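Local coordinates for lysozyme inhibitor LprI-like N-terminal domain-containing protein (Burkholderia thailandensis, PDB 6AR7) that is of unknown function but is related to the LprI lysozyme inhibitors and probably acts outside the cytoplasm, at residues Arg166-Leu171 against Ala215-Phe220; Arg98-Thr103 against Ser221-Asn226; Ala155-Ala160 against Gly204-Leu209. All blocks are in the same frame, centred on the assembly; numbering follows the deposited sequence.

Contact 1 of 3, residues Arg166-Leu171 against Ala215-Phe220; sequences RYYEKL and ATLKRF
The Tyr167 ring lies with one face against the aliphatic chain of Lys218, whose CB sits 3.8 Å from the ring centroid, only 12° off the ring normal: a CH-pi contact. Tyr167 CE2 in turn lies over one face of the Arg166 guanidinium, toward its rim. The Tyr168 ring meets the other helix differently: Leu217 CD1 approaches at its edge, near the ring plane, and touches Tyr168 CB at 3.9 Å, while Glu169 OE2 also lies at the edge, in plane. Tyr167 and Lys218 run side by side and point the same way. Lys218 CG leaves anti to the backbone N (chi1 176°), which carries the chain along the ring until CE comes 3.5 Å from Tyr167 OH. Deeper in, Leu171 straddles Phe220 CB, with CD1 and CD2 each 3.6 Å from it, and CD2 continues to Leu217 CD2 at 4.0 Å. No hydrogen bond crosses the interface; it is held by aliphatic packing and the CH-pi contact. The local axes approach to 8.4 Å at 27°, in the same N-to-C sense. On one flank Tyr168 and Leu171 reach Leu183 of helix 180-197; on another, Phe220 passes to Leu96 of helix 73-101 and Met116 of helix 107-136.

Contact 2 of 3, residues Arg98-Thr103 against Ser221-Asn226; sequences RAVYET and SETVNN
Thr103 OG1 takes part in two hydrogen bonds at once: it donates to Val100 O at 2.9 Å, one turn back in its own segment, and accepts from Asn225 N at 3.0 Å across the contact. The donated bond meets the carbonyl at a C=O...OG1 angle of 157°, slightly tilted from the carbonyl plane; the accepted one is moderately bent, with an N-H...O angle of 152°. With chi1 at 75°, OG1 stands between its own backbone N and carbonyl carbon, where it can serve both partners. The hydroxyl thus ties the C-terminal tail to the C-terminal end of helix 73-101. Beside it, methyl groups and the Tyr101 ring pack together. Val100 CG1 meets Thr223 CG2 at 3.9 Å, the two side chains crossing at about a right angle, and lies 4.1 Å from Val224 CB. The same Thr223 methyl comes up obliquely to Tyr101, 3.7 Å from CE1. Thr223 OG1 is bonded to Arg219 O of its own helix and also accepts from a water 2.8 Å away; the water's other leg, to Tyr101 OH, is suspiciously short at 2.5 Å, and the bridge is doubtful in detail. Val224 also touches Leu171 and Pro176, among others. In this all-helical fold the ends of helix 73-101 and helix 203-223 come together, and a threonine hydroxyl joins the backbone of one to the extended tail of the other.

Contact 3 of 3, residues Ala155-Ala160 against Gly204-Leu209; sequences AACEHA and GERVDL
Val207 pushes its two methyls against the first turn of helix 155-174, and both reach Ala156. CG2, anti to the carbonyl carbon, rests 3.9 Å from Ala156 CB and goes on to Cys157 N at 3.7 Å; CG1, anti to the backbone N (chi1 174°), lies 3.9 Å from Ala156 O. More loosely, Val207 CG1 faces Ala160 CB at 4.5 Å. Ala156 and Ala160, a turn apart, both aim CB at the opposing helix, so the branched valine meets small side chains on that surface. Next to this patch Arg206 stretches out extended from CG to NE and presents one face of its guanidinium to Cys157 SG. The sulfur stands 3.9 Å above that plane, offset toward the rim, and its nearest atom is Arg206 NE at 4.0 Å. The local axes run almost parallel, 8° apart, at a closest approach of 9.1 Å. Cys157 is joined to Cys151 by a disulfide. Between the segments themselves there is no hydrogen bond; chemically the contact is van der Waals packing of methyls with a guanidinium laid over a disulfide sulfur, and the arginine's NH1 is held by a salt bridge to Glu203 of its own helix and a hydrogen bond to Arg149 O, just ahead of the disulfide loop.

How the contacts relate
From the N terminus, helix 73-101 supplies the first half of contact 2, whose partner is the chain's C-terminal end; the loop it closes therefore spans 117 residues and encloses the other two contacts. Helix 155-174 next offers 155-160 to contact 3 and, further along, 166-171 to contact 1. After helix 180-197 the chain returns as helix 203-223, which meets them in the same order, so contacts 3 and 1, each closing a loop of 43 residues, cross along the chain. Their centres lie 16 Å apart on one pair of like-directed helices. Contacts 1 and 2 touch directly, Phe220 CD1 lying 3.8 Å from Val100 CG1, so helix 203-223 joins helix 155-174 to helix 73-101.

Contact 1 of 3, residues Arg166-Leu171 against Ala215-Phe220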
loop_
_atom_site.group_PDB
_atom_site.type_symbol
_atom_site.label_atom_id
_atom_site.label_comp_id
_atom_site.label_asym_id
_atom_site.label_seq_id
_atom_site.Cartn_x
_atom_site.Cartn_y
_atom_site.Cartn_z
ATOM N N ARG A 166 -7.671 12.674 -10.979
ATOM C CA ARG A 166 -9.118 12.793 -11.129
ATOM C C ARG A 166 -9.843 12.361 -9.858
ATOM O O ARG A 166 -10.708 13.079 -9.340
ATOM C CB ARG A 166 -9.566 11.954 -12.316
ATOM C CG ARG A 166 -11.025 11.999 -12.590
ATOM C CD ARG A 166 -11.279 11.569 -14.014
ATOM N NE ARG A 166 -11.211 10.125 -14.204
ATOM C CZ ARG A 166 -12.236 9.305 -13.992
ATOM N NH1 ARG A 166 -13.401 9.790 -13.571
ATOM N NH2 ARG A 166 -12.099 8.005 -14.202
ATOM N N TYR A 167 -9.537 11.170 -9.356
ATOM C CA TYR A 167 -10.195 10.743 -8.129
ATOM C C TYR A 167 -9.702 11.531 -6.921
ATOM O O TYR A 167 -10.477 11.762 -5.989
ATOM C CB TYR A 167 -10.024 9.235 -7.929
ATOM C CG TYR A 167 -10.937 8.475 -8.854
ATOM C CD1 TYR A 167 -12.311 8.456 -8.630
ATOM C CD2 TYR A 167 -10.441 7.801 -9.974
ATOM C CE1 TYR A 167 -13.169 7.779 -9.479
ATOM C CE2 TYR A 167 -11.295 7.113 -10.827
ATOM C CZ TYR A 167 -12.659 7.107 -10.573
ATOM O OH TYR A 167 -13.516 6.430 -11.406
ATOM N N TYR A 168 -8.440 11.976 -6.922
ATOM C CA TYR A 168 -7.968 12.830 -5.831
ATOM C C TYR A 168 -8.812 14.094 -5.731
ATOM O O TYR A 168 -9.239 14.494 -4.640
ATOM C CB TYR A 168 -6.492 13.190 -6.027
ATOM C CG TYR A 168 -5.961 14.179 -5.010
ATOM C CD1 TYR A 168 -5.424 13.741 -3.815
ATOM C CD2 TYR A 168 -6.025 15.554 -5.240
ATOM C CE1 TYR A 168 -4.951 14.637 -2.872
ATOM C CE2 TYR A 168 -5.551 16.464 -4.305
ATOM C CZ TYR A 168 -5.015 15.991 -3.118
ATOM O OH TYR A 168 -4.545 16.870 -2.170
ATOM N N GLU A 169 -9.072 14.730 -6.863
ATOM C CA GLU A 169 -9.842 15.971 -6.843
ATOM C C GLU A 169 -11.303 15.718 -6.480
ATOM O O GLU A 169 -11.900 16.489 -5.723
ATOM C CB GLU A 169 -9.721 16.677 -8.192
ATOM C CG GLU A 169 -8.329 17.262 -8.392
ATOM C CD GLU A 169 -7.980 18.309 -7.347
ATOM O OE1 GLU A 169 -8.906 18.982 -6.839
ATOM O OE2 GLU A 169 -6.784 18.433 -7.003
ATOM N N LYS A 170 -11.896 14.647 -7.013
ATOM C CA LYS A 170 -13.257 14.287 -6.628
ATOM C C LYS A 170 -13.352 14.021 -5.122
ATOM O O LYS A 170 -14.308 14.457 -4.474
ATOM C CB LYS A 170 -13.720 13.075 -7.441
ATOM C CG LYS A 170 -15.150 12.618 -7.164
ATOM C CD LYS A 170 -15.547 11.460 -8.077
ATOM C CE LYS A 170 -16.643 10.593 -7.456
ATOM N NZ LYS A 170 -16.609 9.168 -7.931
ATOM N N LEU A 171 -12.375 13.301 -4.549
ATOM C CA LEU A 171 -12.378 13.046 -3.107
ATOM C C LEU A 171 -12.214 14.340 -2.324
ATOM O O LEU A 171 -12.959 14.606 -1.374
ATOM C CB LEU A 171 -11.265 12.065 -2.736
ATOM C CG LEU A 171 -10.990 11.867 -1.233
ATOM C CD1 LEU A 171 -12.196 11.323 -0.469
ATOM C CD2 LEU A 171 -9.785 10.926 -1.063
ATOM N N ALA A 215 -7.245 3.157 -6.990
ATOM C CA ALA A 215 -8.344 2.383 -6.419
ATOM C C ALA A 215 -8.679 2.837 -4.999
ATOM O O ALA A 215 -9.854 2.927 -4.627
ATOM C CB ALA A 215 -7.997 0.894 -6.450
ATOM N N THR A 216 -7.661 3.138 -4.193
ATOM C CA THR A 216 -7.915 3.654 -2.855
ATOM C C THR A 216 -8.676 4.980 -2.909
ATOM O O THR A 216 -9.704 5.144 -2.244
ATOM C CB THR A 216 -6.595 3.831 -2.095
ATOM O OG1 THR A 216 -5.920 2.565 -1.950
ATOM C CG2 THR A 216 -6.859 4.423 -0.721
ATOM N N LEU A 217 -8.189 5.933 -3.709
ATOM C CA LEU A 217 -8.828 7.244 -3.779
ATOM C C LEU A 217 -10.240 7.134 -4.339
ATOM O O LEU A 217 -11.143 7.865 -3.918
ATOM C CB LEU A 217 -7.989 8.194 -4.641
ATOM C CG LEU A 217 -6.580 8.533 -4.144
ATOM C CD1 LEU A 217 -5.912 9.474 -5.110
ATOM C CD2 LEU A 217 -6.580 9.111 -2.728
ATOM N N LYS A 218 -10.451 6.223 -5.293
ATOM C CA LYS A 218 -11.789 6.048 -5.856
ATOM C C LYS A 218 -12.758 5.544 -4.795
ATOM O O LYS A 218 -13.893 6.028 -4.682
ATOM C CB LYS A 218 -11.728 5.093 -7.047
ATOM C CG LYS A 218 -13.068 4.753 -7.662
ATOM C CD LYS A 218 -12.901 3.769 -8.817
ATOM C CE LYS A 218 -14.223 3.541 -9.543
ATOM N NZ LYS A 218 -14.566 2.092 -9.638
ATOM N N ARG A 219 -12.331 4.551 -4.024
ATOM C CA ARG A 219 -13.180 4.040 -2.963
ATOM C C ARG A 219 -13.471 5.119 -1.940
ATOM O O ARG A 219 -14.613 5.262 -1.493
ATOM C CB ARG A 219 -12.533 2.824 -2.291
ATOM C CG ARG A 219 -13.336 2.312 -1.128
ATOM C CD ARG A 219 -12.803 0.947 -0.624
ATOM N NE ARG A 219 -12.700 -0.011 -1.726
ATOM C CZ ARG A 219 -13.728 -0.679 -2.245
ATOM N NH1 ARG A 219 -14.950 -0.511 -1.756
ATOM N NH2 ARG A 219 -13.532 -1.515 -3.259
ATOM N N PHE A 220 -12.451 5.898 -1.564
ATOM C CA PHE A 220 -12.678 7.008 -0.647
ATOM C C PHE A 220 -13.734 7.947 -1.199
ATOM O O PHE A 220 -14.624 8.401 -0.470
ATOM C CB PHE A 220 -11.386 7.784 -0.422
ATOM C CG PHE A 220 -10.450 7.151 0.533
ATOM C CD1 PHE A 220 -10.904 6.271 1.488
ATOM C CD2 PHE A 220 -9.097 7.437 0.474
ATOM C CE1 PHE A 220 -10.035 5.716 2.376
ATOM C CE2 PHE A 220 -8.213 6.869 1.362
ATOM C CZ PHE A 220 -8.683 6.002 2.310
#

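Contact 2 of 3, residues Arg98-Thr103 against Ser221-Asn226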
loop_
_atom_site.group_PDB
_atom_site.type_symbol
_atom_site.label_atom_id
_atom_site.label_comp_id
_atom_site.label_asym_id
_atom_site.label_seq_id
_atom_site.Cartn_x
_atom_site.Cartn_y
_atom_site.Cartn_z
ATOM N N ARG A 98 -9.181 7.293 8.851
ATOM C CA ARG A 98 -10.119 7.627 9.919
ATOM C C ARG A 98 -11.032 8.775 9.523
ATOM O O ARG A 98 -12.245 8.718 9.762
ATOM C CB ARG A 98 -9.381 7.974 11.205
ATOM C CG ARG A 98 -10.347 8.350 12.333
ATOM C CD ARG A 98 -9.629 8.727 13.606
ATOM N NE ARG A 98 -8.456 9.553 13.345
ATOM C CZ ARG A 98 -7.203 9.110 13.411
ATOM N NH1 ARG A 98 -6.959 7.844 13.737
ATOM N NH2 ARG A 98 -6.195 9.929 13.151
ATOM N N ALA A 99 -10.475 9.821 8.911
ATOM C CA ALA A 99 -11.299 10.955 8.518
ATOM C C ALA A 99 -12.389 10.539 7.540
ATOM O O ALA A 99 -13.510 11.045 7.607
ATOM C CB ALA A 99 -10.426 12.047 7.901
ATOM N N VAL A 100 -12.095 9.611 6.631
ATOM C CA VAL A 100 -13.124 9.181 5.689
ATOM C C VAL A 100 -14.181 8.337 6.395
ATOM O O VAL A 100 -15.383 8.585 6.265
ATOM C CB VAL A 100 -12.500 8.427 4.499
ATOM C CG1 VAL A 100 -13.584 7.676 3.721
ATOM C CG2 VAL A 100 -11.782 9.418 3.569
ATOM N N TYR A 101 -13.757 7.325 7.149
ATOM C CA TYR A 101 -14.729 6.372 7.661
ATOM C C TYR A 101 -15.446 6.824 8.925
ATOM O O TYR A 101 -16.481 6.239 9.264
ATOM C CB TYR A 101 -14.058 5.020 7.885
ATOM C CG TYR A 101 -13.857 4.279 6.587
ATOM C CD1 TYR A 101 -14.900 3.552 6.022
ATOM C CD2 TYR A 101 -12.638 4.308 5.927
ATOM C CE1 TYR A 101 -14.722 2.854 4.834
ATOM C CE2 TYR A 101 -12.449 3.612 4.736
ATOM C CZ TYR A 101 -13.491 2.888 4.203
ATOM O OH TYR A 101 -13.309 2.209 3.033
ATOM N N GLU A 102 -14.964 7.860 9.609
ATOM C CA GLU A 102 -15.745 8.374 10.726
ATOM C C GLU A 102 -16.983 9.132 10.262
ATOM O O GLU A 102 -17.831 9.468 11.090
ATOM C CB GLU A 102 -14.880 9.267 11.616
ATOM C CG GLU A 102 -14.519 10.615 10.995
ATOM C CD GLU A 102 -13.785 11.525 11.974
ATOM O OE1 GLU A 102 -13.621 11.121 13.151
ATOM O OE2 GLU A 102 -13.371 12.638 11.567
ATOM N N THR A 103 -17.121 9.405 8.968
ATOM C CA THR A 103 -18.345 10.011 8.456
ATOM C C THR A 103 -19.361 8.973 8.001
ATOM O O THR A 103 -20.398 9.357 7.446
ATOM C CB THR A 103 -18.040 10.967 7.289
ATOM O OG1 THR A 103 -17.749 10.212 6.104
ATOM C CG2 THR A 103 -16.848 11.854 7.608
ATOM N N SER A 221 -13.614 8.291 -2.484
ATOM C CA SER A 221 -14.526 9.264 -3.071
ATOM C C SER A 221 -15.957 8.755 -3.059
ATOM O O SER A 221 -16.895 9.554 -2.975
ATOM C CB SER A 221 -14.102 9.604 -4.502
ATOM O OG SER A 221 -14.401 8.525 -5.368
ATOM N N GLU A 222 -16.141 7.436 -3.107
ATOM C CA GLU A 222 -17.467 6.832 -3.049
ATOM C C GLU A 222 -17.936 6.596 -1.624
ATOM O O GLU A 222 -19.099 6.229 -1.413
ATOM C CB GLU A 222 -17.471 5.497 -3.794
ATOM C CG GLU A 222 -17.155 5.606 -5.274
ATOM C CD GLU A 222 -16.761 4.260 -5.870
ATOM O OE1 GLU A 222 -16.373 3.354 -5.095
ATOM O OE2 GLU A 222 -16.822 4.104 -7.107
ATOM N N THR A 223 -17.075 6.823 -0.646
ATOM C CA THR A 223 -17.371 6.510 0.738
ATOM C C THR A 223 -17.588 7.743 1.597
ATOM O O THR A 223 -18.540 7.779 2.378
ATOM C CB THR A 223 -16.228 5.668 1.331
ATOM O OG1 THR A 223 -16.084 4.451 0.582
ATOM C CG2 THR A 223 -16.509 5.339 2.783
ATOM N N VAL A 224 -16.739 8.766 1.457
ATOM C CA VAL A 224 -16.798 9.899 2.365
ATOM C C VAL A 224 -18.147 10.580 2.238
ATOM O O VAL A 224 -18.740 10.646 1.152
ATOM C CB VAL A 224 -15.647 10.891 2.104
ATOM C CG1 VAL A 224 -15.898 11.727 0.822
ATOM C CG2 VAL A 224 -15.452 11.798 3.324
ATOM N N ASN A 225 -18.652 11.057 3.377
ATOM C CA ASN A 225 -19.958 11.696 3.492
ATOM C C ASN A 225 -19.747 13.068 4.119
ATOM O O ASN A 225 -19.348 13.165 5.284
ATOM C CB ASN A 225 -20.905 10.837 4.332
ATOM C CG ASN A 225 -22.314 11.385 4.366
ATOM O OD1 ASN A 225 -22.639 12.325 3.645
ATOM N ND2 ASN A 225 -23.157 10.804 5.215
ATOM N N ASN A 226 -19.991 14.124 3.352
ATOM C CA ASN A 226 -19.831 15.488 3.857
ATOM C C ASN A 226 -21.028 15.904 4.694
ATOM O O ASN A 226 -21.897 16.627 4.210
ATOM C CB ASN A 226 -19.635 16.480 2.706
HETATM O O HOH W 1 -15.526 2.004 1.818
#

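Contact 3 of 3, residues Ala155-Ala160 against Gly204-Leu209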
loop_
_atom_site.group_PDB
_atom_site.type_symbol
_atom_site.label_atom_id
_atom_site.label_comp_id
_atom_site.label_asym_id
_atom_site.label_seq_id
_atom_site.Cartn_x
_atom_site.Cartn_y
_atom_site.Cartn_z
ATOM N N ALA A 155 2.422 5.725 -21.805
ATOM C CA ALA A 155 0.977 5.943 -21.786
ATOM C C ALA A 155 0.296 5.220 -20.619
ATOM O O ALA A 155 -0.678 5.738 -20.054
ATOM C CB ALA A 155 0.364 5.510 -23.124
ATOM N N ALA A 156 0.800 4.048 -20.216
ATOM C CA ALA A 156 0.217 3.364 -19.056
ATOM C C ALA A 156 0.378 4.186 -17.780
ATOM O O ALA A 156 -0.567 4.322 -16.984
ATOM C CB ALA A 156 0.848 1.978 -18.884
ATOM N N CYS A 157 1.571 4.751 -17.577
ATOM C CA CYS A 157 1.835 5.582 -16.410
ATOM C C CYS A 157 1.017 6.865 -16.468
ATOM O O CYS A 157 0.414 7.275 -15.467
ATOM C CB CYS A 157 3.338 5.890 -16.341
ATOM S SG CYS A 157 3.904 6.619 -14.786
ATOM N N GLU A 158 0.963 7.491 -17.646
ATOM C CA GLU A 158 0.215 8.730 -17.815
ATOM C C GLU A 158 -1.275 8.525 -17.559
ATOM O O GLU A 158 -1.922 9.365 -16.926
ATOM C CB GLU A 158 0.450 9.279 -19.228
ATOM C CG GLU A 158 -0.360 10.508 -19.575
ATOM C CD GLU A 158 0.184 11.785 -18.951
ATOM O OE1 GLU A 158 1.126 11.720 -18.120
ATOM O OE2 GLU A 158 -0.329 12.869 -19.312
ATOM N N HIS A 159 -1.844 7.422 -18.051
ATOM C CA HIS A 159 -3.264 7.173 -17.815
ATOM C C HIS A 159 -3.551 6.933 -16.334
ATOM O O HIS A 159 -4.550 7.431 -15.805
ATOM C CB HIS A 159 -3.728 5.984 -18.647
ATOM C CG HIS A 159 -5.143 5.579 -18.383
ATOM N ND1 HIS A 159 -6.222 6.275 -18.883
ATOM C CD2 HIS A 159 -5.659 4.561 -17.652
ATOM C CE1 HIS A 159 -7.340 5.695 -18.489
ATOM N NE2 HIS A 159 -7.026 4.656 -17.736
ATOM N N ALA A 160 -2.677 6.187 -15.643
ATOM C CA ALA A 160 -2.892 5.917 -14.226
ATOM C C ALA A 160 -2.773 7.194 -13.413
ATOM O O ALA A 160 -3.599 7.453 -12.530
ATOM C CB ALA A 160 -1.896 4.870 -13.729
ATOM N N GLY A 204 6.274 -1.685 -15.238
ATOM C CA GLY A 204 4.960 -2.243 -14.954
ATOM C C GLY A 204 4.572 -2.117 -13.491
ATOM O O GLY A 204 3.436 -1.756 -13.171
ATOM N N GLU A 205 5.516 -2.383 -12.585
ATOM C CA GLU A 205 5.240 -2.216 -11.157
ATOM C C GLU A 205 5.065 -0.750 -10.790
ATOM O O GLU A 205 4.292 -0.422 -9.881
ATOM C CB GLU A 205 6.357 -2.845 -10.318
ATOM C CG GLU A 205 6.605 -4.302 -10.675
ATOM C CD GLU A 205 7.172 -5.111 -9.531
ATOM O OE1 GLU A 205 6.744 -4.894 -8.382
ATOM O OE2 GLU A 205 8.040 -5.970 -9.775
ATOM N N ARG A 206 5.801 0.141 -11.457
ATOM C CA ARG A 206 5.580 1.568 -11.261
ATOM C C ARG A 206 4.129 1.934 -11.585
ATOM O O ARG A 206 3.450 2.593 -10.792
ATOM C CB ARG A 206 6.574 2.350 -12.120
ATOM C CG ARG A 206 6.380 3.855 -12.144
ATOM C CD ARG A 206 7.231 4.451 -13.271
ATOM N NE ARG A 206 7.427 5.890 -13.086
ATOM C CZ ARG A 206 8.142 6.662 -13.897
ATOM N NH1 ARG A 206 8.728 6.133 -14.967
ATOM N NH2 ARG A 206 8.264 7.963 -13.644
ATOM N N VAL A 207 3.623 1.453 -12.720
ATOM C CA VAL A 207 2.230 1.692 -13.090
ATOM C C VAL A 207 1.279 1.106 -12.051
ATOM O O VAL A 207 0.284 1.739 -11.675
ATOM C CB VAL A 207 1.956 1.125 -14.496
ATOM C CG1 VAL A 207 0.462 1.235 -14.859
ATOM C CG2 VAL A 207 2.831 1.867 -15.543
ATOM N N ASP A 208 1.562 -0.105 -11.570
ATOM C CA ASP A 208 0.653 -0.751 -10.622
ATOM C C ASP A 208 0.641 -0.053 -9.264
ATOM O O ASP A 208 -0.397 -0.044 -8.592
ATOM C CB ASP A 208 1.016 -2.227 -10.473
ATOM C CG ASP A 208 0.694 -3.026 -11.729
ATOM O OD1 ASP A 208 -0.178 -2.562 -12.504
ATOM O OD2 ASP A 208 1.304 -4.103 -11.938
ATOM N N LEU A 209 1.768 0.534 -8.845
ATOM C CA LEU A 209 1.764 1.369 -7.648
ATOM C C LEU A 209 0.758 2.501 -7.782
ATOM O O LEU A 209 -0.007 2.779 -6.848
ATOM C CB LEU A 209 3.151 1.955 -7.382
ATOM C CG LEU A 209 4.214 1.130 -6.662
ATOM C CD1 LEU A 209 5.557 1.878 -6.691
ATOM C CD2 LEU A 209 3.795 0.751 -5.227
#